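Local coordinates for protein Bis(5'-nucleosyl)-tetraphosphatase [asymmetrical] (PDB 1KTG) that hydrolyses diadenosine tetraphosphate asymmetrically to AMP and ATP, using divalent metal ions such as magnesium, at residues 7-12 against 85-90. Sequence-based numbering, arbitrary orientation.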
loop_
_atom_site.group_PDB
_atom_site.type_symbol
_atom_site.label_atom_id
_atom_site.label_comp_id
_atom_site.label_asym_id
_atom_site.label_seq_id
_atom_site.Cartn_x
_atom_site.Cartn_y
_atom_site.Cartn_z
ATOM N N GLY A 7 5.021 3.337 1.564
ATOM C CA GLY A 7 3.958 3.242 0.600
ATOM C C GLY A 7 2.654 3.721 1.171
ATOM O O GLY A 7 2.602 4.284 2.263
ATOM N N LEU A 8 1.593 3.488 0.414
ATOM C CA LEU A 8 0.269 3.911 0.794
ATOM C C LEU A 8 -0.693 2.738 0.700
ATOM O O LEU A 8 -0.741 2.047 -0.312
ATOM C CB LEU A 8 -0.212 5.038 -0.130
ATOM C CG LEU A 8 0.575 6.354 -0.080
ATOM C CD1 LEU A 8 -0.012 7.389 -1.009
ATOM C CD2 LEU A 8 0.674 6.891 1.342
ATOM N N VAL A 9 -1.406 2.486 1.790
ATOM C CA VAL A 9 -2.476 1.505 1.784
ATOM C C VAL A 9 -3.649 2.270 1.190
ATOM O O VAL A 9 -4.305 3.054 1.863
ATOM C CB VAL A 9 -2.792 0.983 3.187
ATOM C CG1 VAL A 9 -4.070 0.121 3.182
ATOM C CG2 VAL A 9 -1.626 0.165 3.713
ATOM N N ILE A 10 -3.838 2.098 -0.109
ATOM C CA ILE A 10 -4.934 2.735 -0.817
ATOM C C ILE A 10 -6.214 1.942 -0.617
ATOM O O ILE A 10 -6.211 0.719 -0.745
ATOM C CB ILE A 10 -4.639 2.748 -2.316
ATOM C CG1 ILE A 10 -3.299 3.439 -2.614
ATOM C CG2 ILE A 10 -5.820 3.367 -3.074
ATOM C CD1 ILE A 10 -3.232 4.875 -2.212
ATOM N N TYR A 11 -7.302 2.643 -0.312
ATOM C CA TYR A 11 -8.613 2.012 -0.227
ATOM C C TYR A 11 -9.618 2.848 -0.978
ATOM O O TYR A 11 -9.396 4.036 -1.261
ATOM C CB TYR A 11 -9.078 1.832 1.221
ATOM C CG TYR A 11 -9.561 3.096 1.909
ATOM C CD1 TYR A 11 -10.917 3.357 2.055
ATOM C CD2 TYR A 11 -8.664 4.013 2.433
ATOM C CE1 TYR A 11 -11.370 4.507 2.689
ATOM C CE2 TYR A 11 -9.106 5.162 3.074
ATOM C CZ TYR A 11 -10.454 5.409 3.200
ATOM O OH TYR A 11 -10.894 6.562 3.844
ATOM N N ARG A 12 -10.733 2.212 -1.299
ATOM C CA ARG A 12 -11.859 2.899 -1.879
ATOM C C ARG A 12 -13.114 2.372 -1.213
ATOM O O ARG A 12 -13.079 1.363 -0.491
ATOM C CB ARG A 12 -11.920 2.684 -3.389
ATOM C CG ARG A 12 -12.404 1.298 -3.801
ATOM C CD ARG A 12 -12.350 1.054 -5.299
ATOM N NE ARG A 12 -12.839 -0.279 -5.645
ATOM C CZ ARG A 12 -12.916 -0.749 -6.875
ATOM N NH1 ARG A 12 -12.551 0.012 -7.914
ATOM N NH2 ARG A 12 -13.386 -1.974 -7.070
ATOM N N VAL A 85 9.068 -0.750 6.176
ATOM C CA VAL A 85 8.158 -0.175 5.196
ATOM C C VAL A 85 7.090 0.596 5.952
ATOM O O VAL A 85 6.257 0.012 6.644
ATOM C CB VAL A 85 7.496 -1.223 4.291
ATOM C CG1 VAL A 85 6.689 -0.533 3.179
ATOM C CG2 VAL A 85 8.543 -2.141 3.677
ATOM N N LYS A 86 7.137 1.915 5.839
ATOM C CA LYS A 86 6.145 2.746 6.495
ATOM C C LYS A 86 4.970 2.979 5.558
ATOM O O LYS A 86 5.166 3.408 4.427
ATOM C CB LYS A 86 6.749 4.089 6.871
ATOM C CG LYS A 86 5.768 4.979 7.605
ATOM C CD LYS A 86 6.443 6.163 8.279
ATOM C CE LYS A 86 5.418 6.962 9.052
ATOM N NZ LYS A 86 5.974 8.173 9.723
ATOM N N TYR A 87 3.760 2.705 6.038
ATOM C CA TYR A 87 2.532 2.908 5.259
ATOM C C TYR A 87 1.596 3.911 5.927
ATOM O O TYR A 87 1.401 3.874 7.138
ATOM C CB TYR A 87 1.722 1.601 5.171
ATOM C CG TYR A 87 2.311 0.524 4.298
ATOM C CD1 TYR A 87 3.061 -0.507 4.846
ATOM C CD2 TYR A 87 2.076 0.513 2.937
ATOM C CE1 TYR A 87 3.586 -1.502 4.051
ATOM C CE2 TYR A 87 2.589 -0.481 2.137
ATOM C CZ TYR A 87 3.345 -1.479 2.692
ATOM O OH TYR A 87 3.851 -2.470 1.887
ATOM N N TRP A 88 1.008 4.772 5.105
ATOM C CA TRP A 88 -0.101 5.632 5.502
ATOM C C TRP A 88 -1.366 5.137 4.789
ATOM O O TRP A 88 -1.302 4.641 3.675
ATOM C CB TRP A 88 0.135 7.073 5.067
ATOM C CG TRP A 88 1.053 7.901 5.903
ATOM C CD1 TRP A 88 0.705 8.739 6.937
ATOM C CD2 TRP A 88 2.460 8.066 5.719
ATOM N NE1 TRP A 88 1.818 9.371 7.428
ATOM C CE2 TRP A 88 2.912 8.975 6.700
ATOM C CE3 TRP A 88 3.400 7.511 4.842
ATOM C CZ2 TRP A 88 4.250 9.352 6.812
ATOM C CZ3 TRP A 88 4.723 7.893 4.955
ATOM C CH2 TRP A 88 5.135 8.799 5.935
ATOM N N LEU A 89 -2.518 5.273 5.444
ATOM C CA LEU A 89 -3.809 4.925 4.845
ATOM C C LEU A 89 -4.259 6.093 3.946
ATOM O O LEU A 89 -4.113 7.243 4.308
ATOM C CB LEU A 89 -4.833 4.645 5.955
ATOM C CG LEU A 89 -6.226 4.177 5.530
ATOM C CD1 LEU A 89 -6.176 2.811 4.845
ATOM C CD2 LEU A 89 -7.182 4.154 6.710
ATOM N N ALA A 90 -4.796 5.796 2.768
ATOM C CA ALA A 90 -5.183 6.839 1.829
ATOM C C ALA A 90 -6.410 6.435 1.025
ATOM O O ALA A 90 -6.447 5.350 0.438
ATOM C CB ALA A 90 -4.031 7.138 0.896
#
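Through G7, V9 and Y11, segment 7-12 of strand 3-14 pairs in parallel with segment 85-90 of strand 81-92 by five backbone hydrogen bonds: G7 N to K86 O, W88 N to G7 O (the longest, 3.3 Å), V9 N to W88 O, A90 N to V9 O and Y11 N to A90 O. The axes of the two short segments cross at -30°, a twist between neighbouring strands. On one face L8 and W88 cross obliquely, with L8 CD2 3.8 Å from W88 CB, while I10 CD1 rests 3.9 Å from A90 CB. K86 CE lies over one face of the W88 indole, offset toward its rim. On the other face V9 CG2 meets Y87 CD2 at 3.8 Å, the side chains at about a right angle, and CG1 meets L89 CD1. Y87 CD2 lies 3.7 Å from G7 C; a CB at G7 would sit tight against Y87 CE2. Y11 CG stands between its backbone N and carbonyl carbon (chi1 75°). Y11 CD2 comes 3.3 Å from A90 O, acceptor of the Y11 N-H, and 3.7 Å from L89 CD1; the hydroxyl is hydrogen-bonded to H67. An alanine in place of Y11 would probably leave L89 CD1 without this ring neighbour and H67 NE2 without its phenolic partner. In the mixed Nudix sheet, strand 3-14 also pairs with strands 17-25 and 32-38, and strand 81-92 with 64-78. V9, Y11, Y87 and L89 touch helix 122-137; L8 and W88 touch helix 45-57 of the Nudix box. The Y87 side chain, touching P34 and K36 of strand 32-38, is about 6 Å from bound AMP, placing this end beside the nucleotide pocket.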